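Local coordinates for malonyl CoA-acyl carrier protein transacylase (PDB 3QAT) that probably transfers malonyl groups from coenzyme A to the acyl carrier protein, supplying malonyl units for fatty acid biosynthesis, at residues Leu61-Gln66 against Leu119-Gly124; Asp40-Glu45 against Asp115-Leu120. All blocks are in the same frame, centred on the assembly; numbering follows the deposited sequence. Where two conformers were deposited one is given.

Interaction 1: residues Leu61-Gln66 against Leu119-Gly124; sequences LTANAQ and LLRIRG
The carbonyl oxygen of A63 is gripped side-on by two nitrogens of one guanidinium: R121 NE lies 2.8 Å from A63 O and R121 NH2 3.2 Å from it. Both donors reach the oxygen from the same face of its carbonyl plane, while the oxygen sits at the guanidinium edge. This carbonyl lacks the usual helical donor, since the residue four positions on is a proline. R121 turns back to reach it by bending twice along its chain, chi2 and chi3 both near 55°. N64 runs alongside R121, but N64 OD1 is badly angled for a bond with R121 NH2; N64 ND2 donates to V58 O instead.

The helices run nearly antiparallel (153°), the axes of the two short segments 7.6 Å apart at closest, and touch where neither has bulk: A63 CA comes to 3.9 Å from G124 CA. Beside this, Q66 CB packs on L120 CB, and L120 CD2 on Q66 OE1.

On the flank away from R121, the amide of Q66 joins two polar neighbours. Its NE2 donates to T62 OG1 at 2.8 Å, which fixes the amide's rotation and turns OE1 to R123. R123 NH1 lies above that carbonyl plane, 2.9 Å from Q66 OE1, with guanidinium and amide planes 75° apart. R123 NH2 also bonds Q256 and S98, and T62 OG1 meets Q14. S98 lies in a GxSxG sequence like the nucleophile elbow of this family, and R123 probably corresponds to the arginine that holds the malonyl carboxylate in related acyltransferases; Q66 would then be a second-shell residue steadying it.

Interaction 2: residues Asp40-Glu45 against Asp115-Leu120; sequences DDALSE and DTARLL
A42 and L43 meet A117 and R118 where the C-terminal end of helix 30-43 packs against helix 113-129. The first of these helices closes with a Schellman motif: S44 has a positive phi (55°), S44 N bonds back to D41 O, and E45 N bonds back to D40 O at 3.1 Å. A42 O lies in this last turn and takes a bond from an arginine of the other helix.

The apolar part is small. A42 and A117 both point their CB atoms at the opposing segment, and the two methyls touch at 4.0 Å. L43 sits next to them. Its CG lies beside its own backbone N, anti to the carbonyl carbon (chi1 -60°), and from there CD2 reaches over the backbone of helix 113-129, 3.6 Å from A117 O and 4.0 Å from R118 CA. L43 CD2 also brushes A117 CB, so this one methyl lies against both neighbours in the helix. Beyond the segments, the L43 side chain touches P67 of helix 62-82, and three helices therefore come together around it.

The polar part belongs to R118, an exposed residue whose chain is extended from CG to NE and carries its guanidinium across to the end of helix 30-43. R118 NH2 donates to a water 2.7 Å away, and that water donates to D41 O at 2.8 Å. The carboxylate of D41 is farther off, and its charge could at most favour the arginine from a distance. The direct bond is nearly linear: R118 NE donates to A42 O over 3.0 Å at 179°, with the oxygen in the guanidinium plane and the nitrogen tilted slightly from the carbonyl plane.

Helix 113-129 serves both contacts, which share L119 and L120 and have centres 9 Å apart. Interaction 2 holds its N-terminal part against the end of helix 30-43; interaction 1 holds the following turns against the start of helix 62-82. R121 joins them: its CB packs 3.6 Å from L43 CD2, and in one of two E45 conformers its NH2 lies 3.0 Å from E45 OE1, a salt bridge perhaps partly occupied. In each contact an arginine donates NE to a backbone carbonyl of the opposing helix. The R123 side of interaction 1 faces S98 and the probable active site; interaction 2 lies farther out, its centre about 17 Å from the chain's, against about 12 Å for interaction 1.

Interaction 1: residues Leu61-Gln66 against Leu119-Gly124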
loop_
_atom_site.group_PDB
_atom_site.type_symbol
_atom_site.label_atom_id
_atom_site.label_comp_id
_atom_site.label_asym_id
_atom_site.label_seq_id
_atom_site.Cartn_x
_atom_site.Cartn_y
_atom_site.Cartn_z
ATOM N N LEU A 61 3.201 -11.167 -8.969
ATOM C CA LEU A 61 3.120 -12.089 -7.812
ATOM C C LEU A 61 3.435 -11.271 -6.565
ATOM O O LEU A 61 4.429 -10.530 -6.517
ATOM C CB LEU A 61 4.138 -13.201 -7.951
ATOM C CG LEU A 61 3.859 -14.185 -9.087
ATOM C CD1 LEU A 61 5.044 -15.123 -9.127
ATOM C CD2 LEU A 61 2.559 -14.926 -8.820
ATOM N N THR A 62 2.577 -11.405 -5.553
ATOM C CA THR A 62 2.695 -10.509 -4.386
ATOM C C THR A 62 4.055 -10.637 -3.644
ATOM O O THR A 62 4.573 -9.627 -3.139
ATOM C CB THR A 62 1.472 -10.638 -3.472
ATOM O OG1 THR A 62 1.424 -9.522 -2.552
ATOM C CG2 THR A 62 1.492 -11.975 -2.763
ATOM N N ALA A 63 4.676 -11.819 -3.677
ATOM C CA ALA A 63 6.008 -11.986 -3.080
ATOM C C ALA A 63 7.081 -11.167 -3.787
ATOM O O ALA A 63 8.121 -10.862 -3.200
ATOM C CB ALA A 63 6.404 -13.453 -3.028
ATOM N N ASN A 64 6.813 -10.797 -5.049
ATOM C CA ASN A 64 7.686 -9.879 -5.789
ATOM C C ASN A 64 7.239 -8.423 -5.731
ATOM O O ASN A 64 8.060 -7.525 -5.468
ATOM C CB ASN A 64 7.846 -10.366 -7.231
ATOM C CG ASN A 64 8.557 -11.686 -7.278
ATOM O OD1 ASN A 64 9.378 -11.998 -6.394
ATOM N ND2 ASN A 64 8.234 -12.503 -8.275
ATOM N N ALA A 65 5.945 -8.199 -5.969
ATOM C CA ALA A 65 5.418 -6.845 -6.043
ATOM C C ALA A 65 5.622 -6.078 -4.734
ATOM O O ALA A 65 5.846 -4.879 -4.753
ATOM C CB ALA A 65 3.926 -6.884 -6.397
ATOM N N GLN A 66 5.522 -6.766 -3.592
ATOM C CA GLN A 66 5.615 -6.023 -2.316
ATOM C C GLN A 66 7.039 -5.447 -2.087
ATOM O O GLN A 66 7.164 -4.239 -1.946
ATOM C CB GLN A 66 5.145 -6.867 -1.123
ATOM C CG GLN A 66 3.663 -7.246 -1.230
ATOM C CD GLN A 66 3.101 -7.760 0.096
ATOM O OE1 GLN A 66 3.446 -7.250 1.176
ATOM N NE2 GLN A 66 2.206 -8.761 0.025
ATOM N N LEU A 119 10.892 -8.173 5.424
ATOM C CA LEU A 119 9.536 -8.219 5.986
ATOM C C LEU A 119 8.510 -8.332 4.868
ATOM O O LEU A 119 7.548 -9.081 5.009
ATOM C CB LEU A 119 9.220 -6.975 6.844
ATOM C CG LEU A 119 9.890 -6.900 8.220
ATOM C CD1 LEU A 119 9.766 -5.462 8.721
ATOM C CD2 LEU A 119 9.231 -7.881 9.202
ATOM N N LEU A 120 8.716 -7.592 3.766
ATOM C CA LEU A 120 7.744 -7.613 2.658
ATOM C C LEU A 120 7.771 -8.906 1.860
ATOM O O LEU A 120 6.738 -9.374 1.397
ATOM C CB LEU A 120 7.900 -6.384 1.746
ATOM C CG LEU A 120 7.444 -5.101 2.455
ATOM C CD1 LEU A 120 7.819 -3.942 1.562
ATOM C CD2 LEU A 120 5.927 -5.137 2.718
ATOM N N ARG A 121 8.946 -9.526 1.764
ATOM C CA ARG A 121 9.033 -10.850 1.173
ATOM C C ARG A 121 8.302 -11.901 2.049
ATOM O O ARG A 121 7.545 -12.719 1.542
ATOM C CB ARG A 121 10.507 -11.196 0.902
ATOM C CG ARG A 121 10.795 -12.644 0.514
ATOM C CD ARG A 121 10.001 -13.152 -0.687
ATOM N NE ARG A 121 10.129 -12.330 -1.907
ATOM C CZ ARG A 121 11.149 -12.399 -2.768
ATOM N NH1 ARG A 121 12.228 -13.144 -2.521
ATOM N NH2 ARG A 121 11.092 -11.671 -3.884
ATOM N N ILE A 122 8.496 -11.811 3.366
ATOM C CA ILE A 122 7.776 -12.699 4.307
ATOM C C ILE A 122 6.270 -12.459 4.165
ATOM O O ILE A 122 5.470 -13.421 4.129
ATOM C CB ILE A 122 8.268 -12.451 5.758
ATOM C CG1 ILE A 122 9.666 -13.061 5.912
ATOM C CG2 ILE A 122 7.273 -13.066 6.778
ATOM C CD1 ILE A 122 10.410 -12.528 7.167
ATOM N N ARG A 123 5.883 -11.189 4.048
ATOM C CA ARG A 123 4.471 -10.845 3.977
ATOM C C ARG A 123 3.840 -11.410 2.692
ATOM O O ARG A 123 2.783 -12.052 2.731
ATOM C CB ARG A 123 4.332 -9.316 4.016
ATOM C CG ARG A 123 2.914 -8.819 4.287
ATOM C CD ARG A 123 2.956 -7.311 4.575
ATOM N NE ARG A 123 1.624 -6.712 4.839
ATOM C CZ ARG A 123 0.816 -6.227 3.884
ATOM N NH1 ARG A 123 1.142 -6.317 2.577
ATOM N NH2 ARG A 123 -0.354 -5.671 4.217
ATOM N N GLY A 124 4.519 -11.191 1.566
ATOM C CA GLY A 124 4.024 -11.669 0.260
ATOM C C GLY A 124 3.970 -13.192 0.224
ATOM O O GLY A 124 2.982 -13.764 -0.209
#

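Interaction 2: residues Asp40-Glu45 against Asp115-Leu120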
loop_
_atom_site.group_PDB
_atom_site.type_symbol
_atom_site.label_atom_id
_atom_site.label_comp_id
_atom_site.label_asym_id
_atom_site.label_seq_id
_atom_site.Cartn_x
_atom_site.Cartn_y
_atom_site.Cartn_z
ATOM N N ASP A 40 18.079 -6.424 -3.541
ATOM C CA ASP A 40 18.519 -7.709 -4.123
ATOM C C ASP A 40 19.374 -8.488 -3.110
ATOM O O ASP A 40 19.200 -9.691 -2.920
ATOM C CB ASP A 40 19.350 -7.457 -5.384
ATOM C CG ASP A 40 18.500 -7.194 -6.622
ATOM O OD1 ASP A 40 17.250 -7.264 -6.564
ATOM O OD2 ASP A 40 19.120 -6.883 -7.663
ATOM N N ASP A 41 20.332 -7.800 -2.482
ATOM C CA ASP A 41 21.194 -8.467 -1.495
ATOM C C ASP A 41 20.388 -9.018 -0.328
ATOM O O ASP A 41 20.578 -10.165 0.088
ATOM C CB ASP A 41 22.269 -7.502 -0.974
ATOM C CG ASP A 41 23.181 -8.163 0.031
ATOM O OD1 ASP A 41 24.088 -8.894 -0.394
ATOM O OD2 ASP A 41 22.976 -7.965 1.230
ATOM N N ALA A 42 19.459 -8.203 0.165
ATOM C CA ALA A 42 18.673 -8.537 1.344
ATOM C C ALA A 42 17.843 -9.796 1.111
ATOM O O ALA A 42 17.615 -10.580 2.039
ATOM C CB ALA A 42 17.731 -7.370 1.702
ATOM N N LEU A 43 17.379 -9.951 -0.127
ATOM C CA LEU A 43 16.547 -11.104 -0.522
ATOM C C LEU A 43 17.327 -12.267 -1.151
ATOM O O LEU A 43 16.725 -13.306 -1.496
ATOM C CB LEU A 43 15.463 -10.644 -1.516
ATOM C CG LEU A 43 14.532 -9.574 -0.944
ATOM C CD1 LEU A 43 13.491 -9.132 -2.006
ATOM C CD2 LEU A 43 13.862 -10.045 0.368
ATOM N N SER A 44 18.639 -12.075 -1.326
ATOM C CA SER A 44 19.520 -13.057 -1.973
ATOM C C SER A 44 19.001 -13.435 -3.352
ATOM O O SER A 44 18.983 -14.619 -3.723
ATOM C CB SER A 44 19.654 -14.326 -1.112
ATOM O OG SER A 44 20.242 -14.027 0.148
ATOM N N GLU A 45 18.581 -12.432 -4.126
ATOM C CA GLU A 45 17.885 -12.671 -5.395
ATOM C C GLU A 45 18.034 -11.454 -6.281
ATOM O O GLU A 45 17.975 -10.342 -5.765
ATOM C CB GLU A 45 16.370 -12.825 -5.108
ATOM C CG GLU A 45 15.570 -13.407 -6.259
ATOM C CD GLU A 45 14.073 -13.186 -6.104
ATOM O OE1 GLU A 45 13.629 -12.435 -5.204
ATOM O OE2 GLU A 45 13.339 -13.773 -6.909
ATOM N N ASP A 115 15.779 -4.809 6.360
ATOM C CA ASP A 115 14.696 -5.433 7.109
ATOM C C ASP A 115 13.346 -5.241 6.445
ATOM O O ASP A 115 12.523 -6.141 6.459
ATOM C CB ASP A 115 14.686 -4.944 8.568
ATOM C CG ASP A 115 15.855 -5.505 9.370
ATOM O OD1 ASP A 115 16.521 -6.491 8.925
ATOM O OD2 ASP A 115 16.100 -4.977 10.482
ATOM N N THR A 116 13.115 -4.056 5.871
ATOM C CA THR A 116 11.836 -3.805 5.201
ATOM C C THR A 116 11.677 -4.721 3.995
ATOM O O THR A 116 10.595 -5.290 3.772
ATOM C CB THR A 116 11.741 -2.343 4.764
ATOM O OG1 THR A 116 11.932 -1.497 5.918
ATOM C CG2 THR A 116 10.334 -2.061 4.200
ATOM N N ALA A 117 12.763 -4.900 3.237
ATOM C CA ALA A 117 12.710 -5.845 2.107
ATOM C C ALA A 117 12.344 -7.257 2.571
ATOM O O ALA A 117 11.472 -7.903 1.988
ATOM C CB ALA A 117 14.039 -5.861 1.351
ATOM N N ARG A 118 12.989 -7.716 3.633
ATOM C CA ARG A 118 12.745 -9.054 4.119
ATOM C C ARG A 118 11.346 -9.192 4.709
ATOM O O ARG A 118 10.689 -10.211 4.493
ATOM C CB ARG A 118 13.827 -9.452 5.142
ATOM C CG ARG A 118 15.209 -9.649 4.506
ATOM C CD ARG A 118 16.251 -9.847 5.577
ATOM N NE ARG A 118 17.543 -10.082 4.957
ATOM C CZ ARG A 118 18.696 -10.072 5.612
ATOM N NH1 ARG A 118 18.732 -9.795 6.917
ATOM N NH2 ARG A 118 19.817 -10.323 4.946
ATOM N N LEU A 119 10.892 -8.173 5.424
ATOM C CA LEU A 119 9.536 -8.219 5.986
ATOM C C LEU A 119 8.510 -8.332 4.868
ATOM O O LEU A 119 7.548 -9.081 5.009
ATOM C CB LEU A 119 9.220 -6.975 6.844
ATOM C CG LEU A 119 9.890 -6.900 8.220
ATOM C CD1 LEU A 119 9.766 -5.462 8.721
ATOM C CD2 LEU A 119 9.231 -7.881 9.202
ATOM N N LEU A 120 8.716 -7.592 3.766
ATOM C CA LEU A 120 7.744 -7.613 2.658
ATOM C C LEU A 120 7.771 -8.906 1.860
ATOM O O LEU A 120 6.738 -9.374 1.397
ATOM C CB LEU A 120 7.900 -6.384 1.746
ATOM C CG LEU A 120 7.444 -5.101 2.455
ATOM C CD1 LEU A 120 7.819 -3.942 1.562
ATOM C CD2 LEU A 120 5.927 -5.137 2.718
HETATM O O HOH W 1 20.744 -11.434 2.625
#